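Local coordinates for molybdate-binding protein MolA (PDB 3PSA), which captures molybdate or tungstate, but not sulfate or phosphate, in the periplasm for low-affinity molybdate import by the MolBCA ABC transporter, at residues 240-245 / 268-273. Sequence-based numbering, arbitrary orientation.
Sequences VQDRYP and VFLMPE. With WO4 (tungstate(VI)ion), chain B.
At the C-terminal ends of the strands of the parallel sheet in one lobe of this two-lobed periplasmic binding protein, strand 237-240 pairs with the outermost strand 268-270 and then runs into the loop that carries Arg-243, a molybdate-binding residue, a worked example of binding residues carried on loops at the C-terminal ends of parallel strands. Val-240 bridges Leu-270: its N donates to Phe-269 O at 3.1 Å, and its O receives Met-271 N at 2.7 Å. On the face where helix 247-252 packs, Val-240 CG1, anti to the backbone N (chi1 179°), meets Leu-270 CD1 at 3.7 Å, while the other methyl of that leucine, CD2, touches both Asp-242 OD1 and Pro-245 CB.

Beyond this bridge direct backbone hydrogen bonding between the segments gives way to a water, which accepts from Asp-242 N and donates to Pro-272 O. Asp-242 turns its side chain across the gap, CB lying 3.2 Å from Met-271 O and OD2 against CA and CB of Glu-273. The two carboxylates stand nearly perpendicular; Glu-273 turns its OE1 to Tyr-315 OH.

A type I turn, Gln-241 to Tyr-244, closed by Tyr-244 N to Gln-241 O, sends Arg-243 away from the neighbouring strand toward the cleft. There its NE and NH2 both grip Gln-241 OE1 within the guanidinium plane, which should restrict rotation of the group; they approach the amide oxygen from above its carbonyl plane. Gln-241 is itself anchored through NE2 to Tyr-196 OH and Ala-277 O, making it a second-shell residue. Tyr-196, His-26, Gly-279 and Tyr-280 also hydrogen-bond the tungstate, to which Arg-243 offers NH1 and NH2 together for O2, with NH2 reaching O3 as well at 3.0 Å.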
loop_
_atom_site.group_PDB
_atom_site.type_symbol
_atom_site.label_atom_id
_atom_site.label_comp_id
_atom_site.label_asym_id
_atom_site.label_seq_id
_atom_site.Cartn_x
_atom_site.Cartn_y
_atom_site.Cartn_z
ATOM N N VAL A 240 -2.414 10.681 9.287
ATOM C CA VAL A 240 -1.219 9.867 9.562
ATOM C C VAL A 240 -1.541 8.367 9.370
ATOM O O VAL A 240 -2.556 7.864 9.836
ATOM C CB VAL A 240 -0.767 10.115 11.016
ATOM C CG1 VAL A 240 0.462 9.280 11.404
ATOM C CG2 VAL A 240 -0.517 11.593 11.265
ATOM N N GLN A 241 -0.654 7.656 8.686
ATOM C CA GLN A 241 -0.741 6.208 8.552
ATOM C C GLN A 241 -0.602 5.495 9.891
ATOM O O GLN A 241 0.278 5.831 10.726
ATOM C CB GLN A 241 0.393 5.755 7.624
ATOM C CG GLN A 241 0.301 6.374 6.227
ATOM C CD GLN A 241 1.508 6.107 5.335
ATOM O OE1 GLN A 241 2.571 5.635 5.779
ATOM N NE2 GLN A 241 1.355 6.425 4.059
ATOM N N ASP A 242 -1.401 4.431 10.044
ATOM C CA ASP A 242 -1.444 3.652 11.285
ATOM C C ASP A 242 -0.083 3.106 11.686
ATOM O O ASP A 242 0.166 2.900 12.897
ATOM C CB ASP A 242 -2.400 2.480 11.129
ATOM C CG ASP A 242 -2.681 1.809 12.455
ATOM O OD1 ASP A 242 -2.977 2.530 13.453
ATOM O OD2 ASP A 242 -2.552 0.581 12.484
ATOM N N ARG A 243 0.793 2.842 10.701
ATOM C CA ARG A 243 2.106 2.228 11.004
ATOM C C ARG A 243 3.043 3.225 11.662
ATOM O O ARG A 243 4.036 2.792 12.251
ATOM C CB ARG A 243 2.776 1.640 9.762
ATOM C CG ARG A 243 3.069 2.653 8.713
ATOM C CD ARG A 243 3.523 2.017 7.428
ATOM N NE ARG A 243 3.483 2.996 6.343
ATOM C CZ ARG A 243 3.914 2.738 5.120
ATOM N NH1 ARG A 243 4.447 1.549 4.858
ATOM N NH2 ARG A 243 3.838 3.665 4.167
ATOM N N TYR A 244 2.720 4.526 11.561
ATOM C CA TYR A 244 3.521 5.604 12.161
ATOM C C TYR A 244 2.822 6.429 13.249
ATOM O O TYR A 244 2.784 7.664 13.152
ATOM C CB TYR A 244 4.080 6.523 11.064
ATOM C CG TYR A 244 5.003 5.787 10.110
ATOM C CD1 TYR A 244 6.062 5.005 10.591
ATOM C CD2 TYR A 244 4.810 5.853 8.724
ATOM C CE1 TYR A 244 6.919 4.318 9.705
ATOM C CE2 TYR A 244 5.666 5.171 7.834
ATOM C CZ TYR A 244 6.713 4.407 8.335
ATOM O OH TYR A 244 7.557 3.732 7.461
ATOM N N PRO A 245 2.338 5.767 14.325
ATOM C CA PRO A 245 1.437 6.454 15.264
ATOM C C PRO A 245 2.123 7.595 16.065
ATOM O O PRO A 245 1.436 8.542 16.443
ATOM C CB PRO A 245 0.961 5.319 16.188
ATOM C CG PRO A 245 2.147 4.392 16.246
ATOM C CD PRO A 245 2.748 4.448 14.839
ATOM N N VAL A 268 -6.451 16.326 13.188
ATOM C CA VAL A 268 -5.273 15.475 12.957
ATOM C C VAL A 268 -5.667 14.057 13.401
ATOM O O VAL A 268 -5.945 13.787 14.590
ATOM C CB VAL A 268 -4.022 15.976 13.688
ATOM C CG1 VAL A 268 -2.788 15.158 13.302
ATOM C CG2 VAL A 268 -3.782 17.446 13.383
ATOM N N PHE A 269 -5.755 13.173 12.421
ATOM C CA PHE A 269 -6.311 11.824 12.620
ATOM C C PHE A 269 -5.386 10.686 12.224
ATOM O O PHE A 269 -4.912 10.648 11.083
ATOM C CB PHE A 269 -7.588 11.669 11.816
ATOM C CG PHE A 269 -8.631 12.646 12.195
ATOM C CD1 PHE A 269 -8.980 12.802 13.522
ATOM C CD2 PHE A 269 -9.245 13.426 11.226
ATOM C CE1 PHE A 269 -9.945 13.735 13.901
ATOM C CE2 PHE A 269 -10.222 14.359 11.595
ATOM C CZ PHE A 269 -10.561 14.498 12.934
ATOM N N LEU A 270 -5.162 9.746 13.164
ATOM C CA LEU A 270 -4.448 8.507 12.862
ATOM C C LEU A 270 -5.416 7.671 12.055
ATOM O O LEU A 270 -6.583 7.481 12.455
ATOM C CB LEU A 270 -4.061 7.730 14.129
ATOM C CG LEU A 270 -3.087 6.542 13.929
ATOM C CD1 LEU A 270 -1.735 6.942 13.295
ATOM C CD2 LEU A 270 -2.862 5.721 15.227
ATOM N N MET A 271 -4.962 7.150 10.922
ATOM C CA MET A 271 -5.857 6.368 10.047
ATOM C C MET A 271 -5.913 4.905 10.505
ATOM O O MET A 271 -4.928 4.416 11.073
ATOM C CB MET A 271 -5.425 6.463 8.587
ATOM C CG MET A 271 -5.750 7.817 7.966
ATOM S SD MET A 271 -5.131 7.941 6.302
ATOM C CE MET A 271 -6.520 7.357 5.363
ATOM N N PRO A 272 -7.044 4.207 10.257
ATOM C CA PRO A 272 -7.114 2.821 10.739
ATOM C C PRO A 272 -6.052 1.930 10.067
ATOM O O PRO A 272 -5.480 2.267 8.986
ATOM C CB PRO A 272 -8.542 2.375 10.375
ATOM C CG PRO A 272 -9.309 3.628 10.266
ATOM C CD PRO A 272 -8.348 4.671 9.750
ATOM N N GLU A 273 -5.752 0.810 10.714
ATOM C CA GLU A 273 -4.833 -0.200 10.154
ATOM C C GLU A 273 -5.068 -0.542 8.682
ATOM O O GLU A 273 -4.091 -0.701 7.918
ATOM C CB GLU A 273 -4.985 -1.473 10.971
ATOM C CG GLU A 273 -4.111 -2.639 10.607
ATOM C CD GLU A 273 -4.430 -3.831 11.523
ATOM O OE1 GLU A 273 -5.510 -4.471 11.388
ATOM O OE2 GLU A 273 -3.607 -4.107 12.420
HETATM W W WO4 B . 4.783 2.844 0.413
HETATM O O1 WO4 B . 6.384 2.540 -0.587
HETATM O O2 WO4 B . 5.010 1.752 1.856
HETATM O O3 WO4 B . 4.024 4.358 1.219
HETATM O O4 WO4 B . 3.477 2.136 -0.558
HETATM O O HOH W 1 -3.143 3.447 7.949
HETATM O O HOH W 2 -2.918 -1.645 14.057
#